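Local coordinates for protein estrogen receptor (Crassostrea gigas, PDB 4N1Y) that probably acts as a constitutively active nuclear receptor of the steroid-hormone family, with a ligand-binding domain that no longer works as a hormone switch in transcription, at residues B[6-9]-B[10-14]; B[48-51]-B[52-56]; B[126-129]-B[130-133]. All blocks are in the same frame, centred on the assembly; numbering follows the deposited sequence.

Contact 1: B[6-9]-B[10-14]; sequences QTVT and ILQAL
Ile-10 lays its CG1-CD1 branch over the backbone of Gln-6, one turn earlier in the helix. The branch sits beside its own backbone N (chi1 -69°), which brings CG1 to 3.1 Å from Gln-6 O, the oxygen that also accepts the N-H of Ile-10 at 2.8 Å from O to N. Ile-10 is buried, and a branched aliphatic suits the side that faces the protein. Leu-11 behaves similarly one residue on, its CB 3.4 Å from Thr-7 O.

The exposed side carries polar or small aliphatic residues. Gln-12 runs back past Val-8, with CG 3.3 Å from Val-8 O; beyond CG its chain is extended, and its amide carbon CD ends 4.4 Å from Val-8 CG1, a loose brush of amide on methyl. Gln-6 NE2 reaches Thr-7 OG1 through a weak hydrogen bond of 3.3 Å. Main-chain bonds from Leu-11 N to Thr-7 O, Gln-12 N to Val-8 O and Ala-13 N to Thr-9 O continue the regular alpha-helical pattern.

Inward, Ile-10 and Leu-11 meet Leu-142 of helix 137-149, while Thr-7 lies on Ala-172 and Asp-175 of helix 159-180.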
ATOM      1  N   GLN B   6      -2.777  27.060   5.853  1.00 80.95           N
ATOM      2  CA  GLN B   6      -4.036  26.614   5.283  1.00 72.23           C
ATOM      3  C   GLN B   6      -3.854  25.720   4.069  1.00 72.39           C
ATOM      4  O   GLN B   6      -2.742  25.505   3.595  1.00 76.76           O
ATOM      5  CB  GLN B   6      -4.890  27.808   4.861  1.00 69.21           C
ATOM      6  CG  GLN B   6      -6.355  27.500   4.951  1.00 76.44           C
ATOM      7  CD  GLN B   6      -7.193  28.625   4.491  1.00 81.50           C
ATOM      8  OE1 GLN B   6      -7.073  29.750   4.973  1.00 85.04           O
ATOM      9  NE2 GLN B   6      -8.048  28.343   3.520  1.00 81.92           N
ATOM     10  N   THR B   7      -4.980  25.226   3.571  1.00 67.14           N
ATOM     11  CA  THR B   7      -5.082  24.546   2.296  1.00 63.37           C
ATOM     12  C   THR B   7      -4.452  25.420   1.210  1.00 64.81           C
ATOM     13  O   THR B   7      -3.685  24.951   0.356  1.00 67.60           O
ATOM     14  CB  THR B   7      -6.550  24.275   1.952  1.00 62.51           C
ATOM     15  OG1 THR B   7      -7.252  25.523   1.954  1.00 81.20           O
ATOM     16  CG2 THR B   7      -7.187  23.387   3.008  1.00 56.17           C
ATOM     17  N   VAL B   8      -4.798  26.699   1.249  1.00 62.06           N
ATOM     18  CA  VAL B   8      -4.332  27.655   0.257  1.00 63.19           C
ATOM     19  C   VAL B   8      -2.832  27.878   0.344  1.00 70.97           C
ATOM     20  O   VAL B   8      -2.151  28.003  -0.680  1.00 73.81           O
ATOM     21  CB  VAL B   8      -5.030  28.992   0.435  1.00 56.18           C
ATOM     22  CG1 VAL B   8      -4.709  29.901  -0.728  1.00 53.80           C
ATOM     23  CG2 VAL B   8      -6.526  28.770   0.575  1.00 55.12           C
ATOM     24  N   THR B   9      -2.324  27.932   1.572  1.00 63.67           N
ATOM     25  CA  THR B   9      -0.907  28.173   1.784  1.00 62.06           C
ATOM     26  C   THR B   9      -0.081  26.962   1.418  1.00 54.96           C
ATOM     27  O   THR B   9       0.972  27.084   0.799  1.00 56.82           O
ATOM     28  CB  THR B   9      -0.618  28.559   3.229  1.00 66.01           C
ATOM     29  OG1 THR B   9      -1.304  29.784   3.525  1.00 73.68           O
ATOM     30  CG2 THR B   9       0.867  28.789   3.420  1.00 67.94           C
ATOM     31  N   ILE B  10      -0.586  25.789   1.771  1.00 58.54           N
ATOM     32  CA  ILE B  10       0.057  24.537   1.406  1.00 55.41           C
ATOM     33  C   ILE B  10       0.170  24.423  -0.114  1.00 65.61           C
ATOM     34  O   ILE B  10       1.241  24.102  -0.644  1.00 65.41           O
ATOM     35  CB  ILE B  10      -0.723  23.326   1.964  1.00 49.88           C
ATOM     36  CG1 ILE B  10      -0.605  23.266   3.480  1.00 54.37           C
ATOM     37  CG2 ILE B  10      -0.210  22.015   1.370  1.00 46.73           C
ATOM     38  CD1 ILE B  10      -1.537  22.256   4.097  1.00 63.09           C
ATOM     39  N   LEU B  11      -0.932  24.710  -0.812  1.00 68.72           N
ATOM     40  CA  LEU B  11      -0.978  24.542  -2.261  1.00 64.11           C
ATOM     41  C   LEU B  11      -0.065  25.504  -3.007  1.00 61.43           C
ATOM     42  O   LEU B  11       0.598  25.121  -3.977  1.00 65.11           O
ATOM     43  CB  LEU B  11      -2.409  24.680  -2.778  1.00 59.72           C
ATOM     44  CG  LEU B  11      -3.150  23.339  -2.791  1.00 55.54           C
ATOM     45  CD1 LEU B  11      -4.550  23.470  -3.362  1.00 56.30           C
ATOM     46  CD2 LEU B  11      -2.351  22.274  -3.527  1.00 56.75           C
ATOM     47  N   GLN B  12      -0.039  26.754  -2.572  1.00 61.33           N
ATOM     48  CA  GLN B  12       0.897  27.699  -3.153  1.00 59.75           C
ATOM     49  C   GLN B  12       2.315  27.208  -2.953  1.00 66.05           C
ATOM     50  O   GLN B  12       3.097  27.200  -3.893  1.00 76.50           O
ATOM     51  CB  GLN B  12       0.705  29.088  -2.566  1.00 56.59           C
ATOM     52  CG  GLN B  12      -0.595  29.716  -3.022  1.00 68.15           C
ATOM     53  CD  GLN B  12      -0.848  31.073  -2.393  1.00 85.30           C
ATOM     54  OE1 GLN B  12      -0.359  31.361  -1.299  1.00 91.16           O
ATOM     55  NE2 GLN B  12      -1.593  31.926  -3.094  1.00 84.07           N
ATOM     56  N   ALA B  13       2.624  26.741  -1.747  1.00 56.48           N
ATOM     57  CA  ALA B  13       3.970  26.281  -1.438  1.00 54.56           C
ATOM     58  C   ALA B  13       4.345  25.115  -2.357  1.00 60.49           C
ATOM     59  O   ALA B  13       5.362  25.163  -3.058  1.00 63.54           O
ATOM     60  CB  ALA B  13       4.073  25.872   0.031  1.00 47.34           C
ATOM     61  N   LEU B  14       3.512  24.079  -2.356  1.00 53.42           N
ATOM     62  CA  LEU B  14       3.709  22.925  -3.219  1.00 49.72           C
ATOM     63  C   LEU B  14       3.775  23.292  -4.706  1.00 62.40           C
ATOM     64  O   LEU B  14       4.451  22.626  -5.491  1.00 62.71           O
ATOM     65  CB  LEU B  14       2.592  21.910  -2.983  1.00 41.92           C
ATOM     66  CG  LEU B  14       2.548  21.291  -1.584  1.00 44.40           C
ATOM     67  CD1 LEU B  14       1.519  20.192  -1.553  1.00 52.58           C
ATOM     68  CD2 LEU B  14       3.907  20.734  -1.154  1.00 37.92           C
TER

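Contact 2: B[48-51]-B[52-56]; sequences ELVH and LINWA
Leu-49 is met by two hydrophobic side chains from the following turn, Leu-52 and Ile-53. Its CD1 methyl lies 4.3 Å from CD1 of Leu-52, and its branch carbon CG lies 4.4 Å from CD1 of Ile-53. These are loose apolar contacts, in which Leu-49 bends its far end toward the next turn although its CB sets off away from it. Ile-53 keeps CG1 beside its backbone N (chi1 -63°), which sends that branch back along the helix to 3.2 Å from Leu-49 O. Leu-52 does likewise, with CG 3.3 Å from Glu-48 O. Trp-55, also buried, leads its indole away from the earlier turn, toward Leu-19 and Gln-144, and offers that turn mainly CB, 3.2 Å from His-51 O.

A mixed contact joins Asn-54 and Val-50, which run side by side and point the same way, Asn-54 ND2 standing 4.1 Å from Val-50 CG1. The polar amide suits the exposed face, while Val-50, though exposed, also touches Leu-223 of helix 222-229.

The main chain supplies the hydrogen bonds, each from a residue to the one four earlier. That from Ile-53 N to Leu-49 O is almost straight at 179°, while Trp-55 N to His-51 O is more bent.

Glu-48 makes a long, weak ion pair with Arg-89, probably the counterpart of the pair that receives the phenolic hydroxyl of estradiol in vertebrate receptors. Leu-49 packs on Leu-224 and Met-227 of helix 222-229, and Leu-52 on Leu-81 of helix 67-89. A long helix packed on two such helices is typical of the nuclear-receptor ligand-binding fold, and the packing of helix 222-229 is compatible with an active form, in keeping with the receptor's constitutive activity.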
ATOM      1  N   GLU B  48      15.659  12.783 -10.967  1.00 66.98           N
ATOM      2  CA  GLU B  48      14.360  13.111 -10.397  1.00 70.24           C
ATOM      3  C   GLU B  48      14.483  12.956  -8.875  1.00 70.84           C
ATOM      4  O   GLU B  48      13.786  13.622  -8.108  1.00 70.26           O
ATOM      5  CB  GLU B  48      13.228  12.238 -10.994  1.00 52.90           C
ATOM      6  CG  GLU B  48      13.114  12.327 -12.552  1.00112.06           C
ATOM      7  CD  GLU B  48      12.008  11.454 -13.197  1.00111.57           C
ATOM      8  OE1 GLU B  48      11.614  10.415 -12.612  1.00111.79           O
ATOM      9  OE2 GLU B  48      11.572  11.788 -14.330  1.00104.57           O
ATOM     10  N   LEU B  49      15.397  12.092  -8.444  1.00 62.89           N
ATOM     11  CA  LEU B  49      15.623  11.887  -7.022  1.00 66.18           C
ATOM     12  C   LEU B  49      16.187  13.128  -6.319  1.00 70.32           C
ATOM     13  O   LEU B  49      15.702  13.516  -5.255  1.00 78.94           O
ATOM     14  CB  LEU B  49      16.553  10.693  -6.808  1.00 71.95           C
ATOM     15  CG  LEU B  49      16.680  10.175  -5.372  1.00 73.49           C
ATOM     16  CD1 LEU B  49      15.316   9.907  -4.756  1.00 68.23           C
ATOM     17  CD2 LEU B  49      17.549   8.916  -5.323  1.00 76.36           C
ATOM     18  N   VAL B  50      17.202  13.751  -6.911  1.00 64.02           N
ATOM     19  CA  VAL B  50      17.753  14.998  -6.381  1.00 46.99           C
ATOM     20  C   VAL B  50      16.681  16.080  -6.285  1.00 49.92           C
ATOM     21  O   VAL B  50      16.633  16.848  -5.334  1.00 51.86           O
ATOM     22  CB  VAL B  50      18.908  15.525  -7.235  1.00 49.86           C
ATOM     23  CG1 VAL B  50      19.356  16.872  -6.719  1.00 55.68           C
ATOM     24  CG2 VAL B  50      20.073  14.552  -7.211  1.00 51.21           C
ATOM     25  N   HIS B  51      15.834  16.143  -7.303  1.00 55.89           N
ATOM     26  CA  HIS B  51      14.735  17.093  -7.346  1.00 49.60           C
ATOM     27  C   HIS B  51      13.714  16.873  -6.235  1.00 51.20           C
ATOM     28  O   HIS B  51      13.256  17.837  -5.627  1.00 58.88           O
ATOM     29  CB  HIS B  51      14.055  17.019  -8.707  1.00 50.67           C
ATOM     30  CG  HIS B  51      14.842  17.665  -9.805  1.00 58.42           C
ATOM     31  ND1 HIS B  51      15.043  19.024  -9.884  1.00 62.87           N
ATOM     32  CD2 HIS B  51      15.485  17.130 -10.869  1.00 72.22           C
ATOM     33  CE1 HIS B  51      15.774  19.302 -10.951  1.00 71.55           C
ATOM     34  NE2 HIS B  51      16.054  18.170 -11.566  1.00 78.86           N
ATOM     35  N   LEU B  52      13.365  15.614  -5.974  1.00 53.78           N
ATOM     36  CA  LEU B  52      12.417  15.262  -4.908  1.00 49.99           C
ATOM     37  C   LEU B  52      12.877  15.771  -3.555  1.00 54.53           C
ATOM     38  O   LEU B  52      12.131  16.421  -2.824  1.00 64.52           O
ATOM     39  CB  LEU B  52      12.253  13.749  -4.804  1.00 47.76           C
ATOM     40  CG  LEU B  52      11.445  13.009  -5.854  1.00 64.41           C
ATOM     41  CD1 LEU B  52      11.461  11.544  -5.495  1.00 75.37           C
ATOM     42  CD2 LEU B  52      10.025  13.529  -5.901  1.00 59.40           C
ATOM     43  N   ILE B  53      14.115  15.427  -3.231  1.00 48.04           N
ATOM     44  CA  ILE B  53      14.788  15.854  -2.024  1.00 50.67           C
ATOM     45  C   ILE B  53      14.720  17.371  -1.818  1.00 70.31           C
ATOM     46  O   ILE B  53      14.462  17.860  -0.706  1.00 77.86           O
ATOM     47  CB  ILE B  53      16.237  15.388  -2.085  1.00 46.35           C
ATOM     48  CG1 ILE B  53      16.256  13.860  -2.112  1.00 49.56           C
ATOM     49  CG2 ILE B  53      17.077  16.023  -0.964  1.00 45.25           C
ATOM     50  CD1 ILE B  53      17.616  13.275  -2.382  1.00 52.31           C
ATOM     51  N   ASN B  54      14.963  18.115  -2.893  1.00 68.17           N
ATOM     52  CA  ASN B  54      14.907  19.571  -2.829  1.00 70.68           C
ATOM     53  C   ASN B  54      13.461  20.005  -2.641  1.00 66.67           C
ATOM     54  O   ASN B  54      13.140  20.959  -1.924  1.00 67.07           O
ATOM     55  CB  ASN B  54      15.494  20.183  -4.101  1.00 78.74           C
ATOM     56  CG  ASN B  54      17.007  20.035  -4.175  1.00 89.23           C
ATOM     57  OD1 ASN B  54      17.659  19.700  -3.183  1.00 94.36           O
ATOM     58  ND2 ASN B  54      17.576  20.307  -5.348  1.00 87.45           N
ATOM     59  N   TRP B  55      12.589  19.260  -3.294  1.00 59.04           N
ATOM     60  CA  TRP B  55      11.176  19.519  -3.262  1.00 55.46           C
ATOM     61  C   TRP B  55      10.580  19.247  -1.890  1.00 58.18           C
ATOM     62  O   TRP B  55       9.765  20.024  -1.400  1.00 67.34           O
ATOM     63  CB  TRP B  55      10.494  18.653  -4.315  1.00 53.40           C
ATOM     64  CG  TRP B  55       9.058  18.542  -4.113  1.00 44.89           C
ATOM     65  CD1 TRP B  55       8.103  19.428  -4.493  1.00 49.55           C
ATOM     66  CD2 TRP B  55       8.394  17.491  -3.425  1.00 38.57           C
ATOM     67  NE1 TRP B  55       6.869  18.979  -4.106  1.00 56.15           N
ATOM     68  CE2 TRP B  55       7.020  17.790  -3.444  1.00 41.58           C
ATOM     69  CE3 TRP B  55       8.830  16.317  -2.803  1.00 38.82           C
ATOM     70  CZ2 TRP B  55       6.067  16.957  -2.860  1.00 33.93           C
ATOM     71  CZ3 TRP B  55       7.881  15.485  -2.223  1.00 41.54           C
ATOM     72  CH2 TRP B  55       6.509  15.815  -2.257  1.00 36.29           C
ATOM     73  N   ALA B  56      10.996  18.148  -1.273  1.00 52.52           N
ATOM     74  CA  ALA B  56      10.475  17.750   0.032  1.00 53.73           C
ATOM     75  C   ALA B  56      10.646  18.857   1.066  1.00 58.86           C
ATOM     76  O   ALA B  56       9.736  19.149   1.853  1.00 53.14           O
ATOM     77  CB  ALA B  56      11.156  16.488   0.508  1.00 50.55           C
TER

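Contact 3: B[126-129]-B[130-133]; sequences VSEQ and MMQN
The last turns of helix 117-132 are tied by bonds from Met-130 N to Val-126 O, Met-131 N to Ser-127 O and Gln-132 N to Glu-128 O, and they finish at Gln-129 O, which accepts twice from Asn-133. Asn-133 is the first residue to leave helical geometry. Its backbone N and its amide ND2 both lie 2.8 Å from Gln-129 O and approach from opposite faces of the carbonyl plane; the ND2 bond stands well above that plane and is bent (134°). A short amide suits this place because it can fold back and add a second donor to a carbonyl its own backbone N already uses, helping to close the helix end.

Glu-128 holds CG anti to its backbone N (chi1 -161°), where the CG meets the CE methyl of Met-131 at 4.0 Å. The flexible thioether of Met-131, bent at its last torsion, lets CE lie over the glutamate's aliphatic stem. On the buried side Met-130 stretches back until its CE is 4.1 Å from Val-126 CG1.

Gln-129 and Gln-132 lie alongside each other with amide planes 77° apart, and Gln-132 also packs on Arg-155 of the second subunit. With an alanine at Gln-132, the side chain beside Gln-129 and against that arginine would be lost, which would probably open a gap at the subunit interface.

Glu-128 OE2 forms a salt bridge with the same Arg-155, and Gln-129 packs on Tyr-159 of that chain. Within its own chain, Ser-127 OG is hydrogen-bonded to Ala-87 O, Met-130 lies against Leu-84 and Ala-87 of helix 67-89, and Val-126 and Gln-129 touch His-197 and Leu-194, respectively, of helix 187-215.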
ATOM      1  N   VAL B 126      -2.740   2.405 -12.527  1.00 35.02           N
ATOM      2  CA  VAL B 126      -2.962   3.519 -11.632  1.00 41.21           C
ATOM      3  C   VAL B 126      -3.118   4.783 -12.465  1.00 47.88           C
ATOM      4  O   VAL B 126      -4.019   5.588 -12.206  1.00 51.74           O
ATOM      5  CB  VAL B 126      -1.808   3.682 -10.610  1.00 37.76           C
ATOM      6  CG1 VAL B 126      -1.801   5.083 -10.039  1.00 35.89           C
ATOM      7  CG2 VAL B 126      -1.900   2.629  -9.494  1.00 31.19           C
ATOM      8  N   SER B 127      -2.264   4.939 -13.480  1.00 45.52           N
ATOM      9  CA  SER B 127      -2.366   6.075 -14.395  1.00 43.07           C
ATOM     10  C   SER B 127      -3.770   6.200 -14.993  1.00 48.33           C
ATOM     11  O   SER B 127      -4.381   7.277 -14.957  1.00 44.36           O
ATOM     12  CB  SER B 127      -1.343   5.955 -15.518  1.00 35.25           C
ATOM     13  OG  SER B 127      -1.270   7.163 -16.261  1.00 41.72           O
ATOM     14  N   GLU B 128      -4.300   5.078 -15.472  1.00 43.49           N
ATOM     15  CA  GLU B 128      -5.627   5.060 -16.047  1.00 34.22           C
ATOM     16  C   GLU B 128      -6.691   5.475 -15.040  1.00 40.32           C
ATOM     17  O   GLU B 128      -7.652   6.173 -15.381  1.00 42.91           O
ATOM     18  CB  GLU B 128      -5.977   3.672 -16.556  1.00 36.26           C
ATOM     19  CG  GLU B 128      -7.124   3.706 -17.539  1.00 50.14           C
ATOM     20  CD  GLU B 128      -7.696   2.342 -17.810  1.00 64.71           C
ATOM     21  OE1 GLU B 128      -7.024   1.343 -17.477  1.00 72.29           O
ATOM     22  OE2 GLU B 128      -8.820   2.274 -18.355  1.00 69.12           O
ATOM     23  N   GLN B 129      -6.518   5.051 -13.794  1.00 35.21           N
ATOM     24  CA  GLN B 129      -7.466   5.417 -12.764  1.00 42.29           C
ATOM     25  C   GLN B 129      -7.432   6.908 -12.490  1.00 45.84           C
ATOM     26  O   GLN B 129      -8.484   7.526 -12.288  1.00 47.11           O
ATOM     27  CB  GLN B 129      -7.198   4.639 -11.492  1.00 44.01           C
ATOM     28  CG  GLN B 129      -7.371   3.170 -11.692  1.00 47.29           C
ATOM     29  CD  GLN B 129      -8.761   2.820 -12.119  1.00 49.90           C
ATOM     30  OE1 GLN B 129      -9.730   3.383 -11.618  1.00 56.30           O
ATOM     31  NE2 GLN B 129      -8.876   1.890 -13.064  1.00 58.93           N
ATOM     32  N   MET B 130      -6.238   7.489 -12.523  1.00 42.53           N
ATOM     33  CA  MET B 130      -6.108   8.930 -12.329  1.00 44.54           C
ATOM     34  C   MET B 130      -6.830   9.664 -13.447  1.00 46.36           C
ATOM     35  O   MET B 130      -7.508  10.670 -13.215  1.00 47.06           O
ATOM     36  CB  MET B 130      -4.650   9.349 -12.276  1.00 38.63           C
ATOM     37  CG  MET B 130      -3.858   8.732 -11.133  1.00 37.98           C
ATOM     38  SD  MET B 130      -2.121   9.201 -11.330  1.00 49.01           S
ATOM     39  CE  MET B 130      -1.503   9.111  -9.660  1.00 37.42           C
ATOM     40  N   MET B 131      -6.643   9.174 -14.667  1.00 43.52           N
ATOM     41  CA  MET B 131      -7.324   9.723 -15.834  1.00 39.82           C
ATOM     42  C   MET B 131      -8.827   9.643 -15.637  1.00 43.63           C
ATOM     43  O   MET B 131      -9.549  10.592 -15.890  1.00 48.64           O
ATOM     44  CB  MET B 131      -6.914   8.978 -17.113  1.00 36.71           C
ATOM     45  CG  MET B 131      -7.649   9.453 -18.349  1.00 45.12           C
ATOM     46  SD  MET B 131      -7.514   8.359 -19.777  1.00 66.50           S
ATOM     47  CE  MET B 131      -8.557   6.999 -19.229  1.00 58.49           C
ATOM     48  N   GLN B 132      -9.294   8.485 -15.200  1.00 51.46           N
ATOM     49  CA  GLN B 132     -10.716   8.270 -15.008  1.00 52.94           C
ATOM     50  C   GLN B 132     -11.303   9.116 -13.877  1.00 57.49           C
ATOM     51  O   GLN B 132     -12.466   9.495 -13.931  1.00 63.26           O
ATOM     52  CB  GLN B 132     -10.976   6.791 -14.746  1.00 63.94           C
ATOM     53  CG  GLN B 132     -10.798   5.928 -15.987  1.00 84.02           C
ATOM     54  CD  GLN B 132     -11.261   4.504 -15.775  1.00 91.66           C
ATOM     55  OE1 GLN B 132     -10.815   3.824 -14.847  1.00 95.18           O
ATOM     56  NE2 GLN B 132     -12.157   4.040 -16.637  1.00 91.92           N
ATOM     57  N   ASN B 133     -10.500   9.420 -12.859  1.00 53.20           N
ATOM     58  CA  ASN B 133     -10.965  10.250 -11.753  1.00 47.23           C
ATOM     59  C   ASN B 133     -10.737  11.740 -11.959  1.00 47.46           C
ATOM     60  O   ASN B 133     -10.911  12.533 -11.035  1.00 43.68           O
ATOM     61  CB  ASN B 133     -10.304   9.817 -10.464  1.00 50.82           C
ATOM     62  CG  ASN B 133     -10.878   8.543  -9.945  1.00 65.28           C
ATOM     63  OD1 ASN B 133     -12.014   8.518  -9.469  1.00 71.83           O
ATOM     64  ND2 ASN B 133     -10.111   7.461 -10.039  1.00 65.60           N
TER

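Overall arrangement
From the N terminus the three contacts come in series, and none encloses or crosses another; each closes just helical turns within one continuous segment. Contact 1 lies on helix 7-15 near the surface, and contact 2 follows on the next helix, 34-56, with centres about 18 Å apart. Both helices rest on helix 137-149. Contact 3, at the end of helix 117-132, is about 24 Å from each of the others by centres and stands across the chain's centre from contact 2. Helix 67-89 joins these two, touching residues of both. Helix 222-229 packs on residues of contact 2, whereas contact 3 reaches the second subunit.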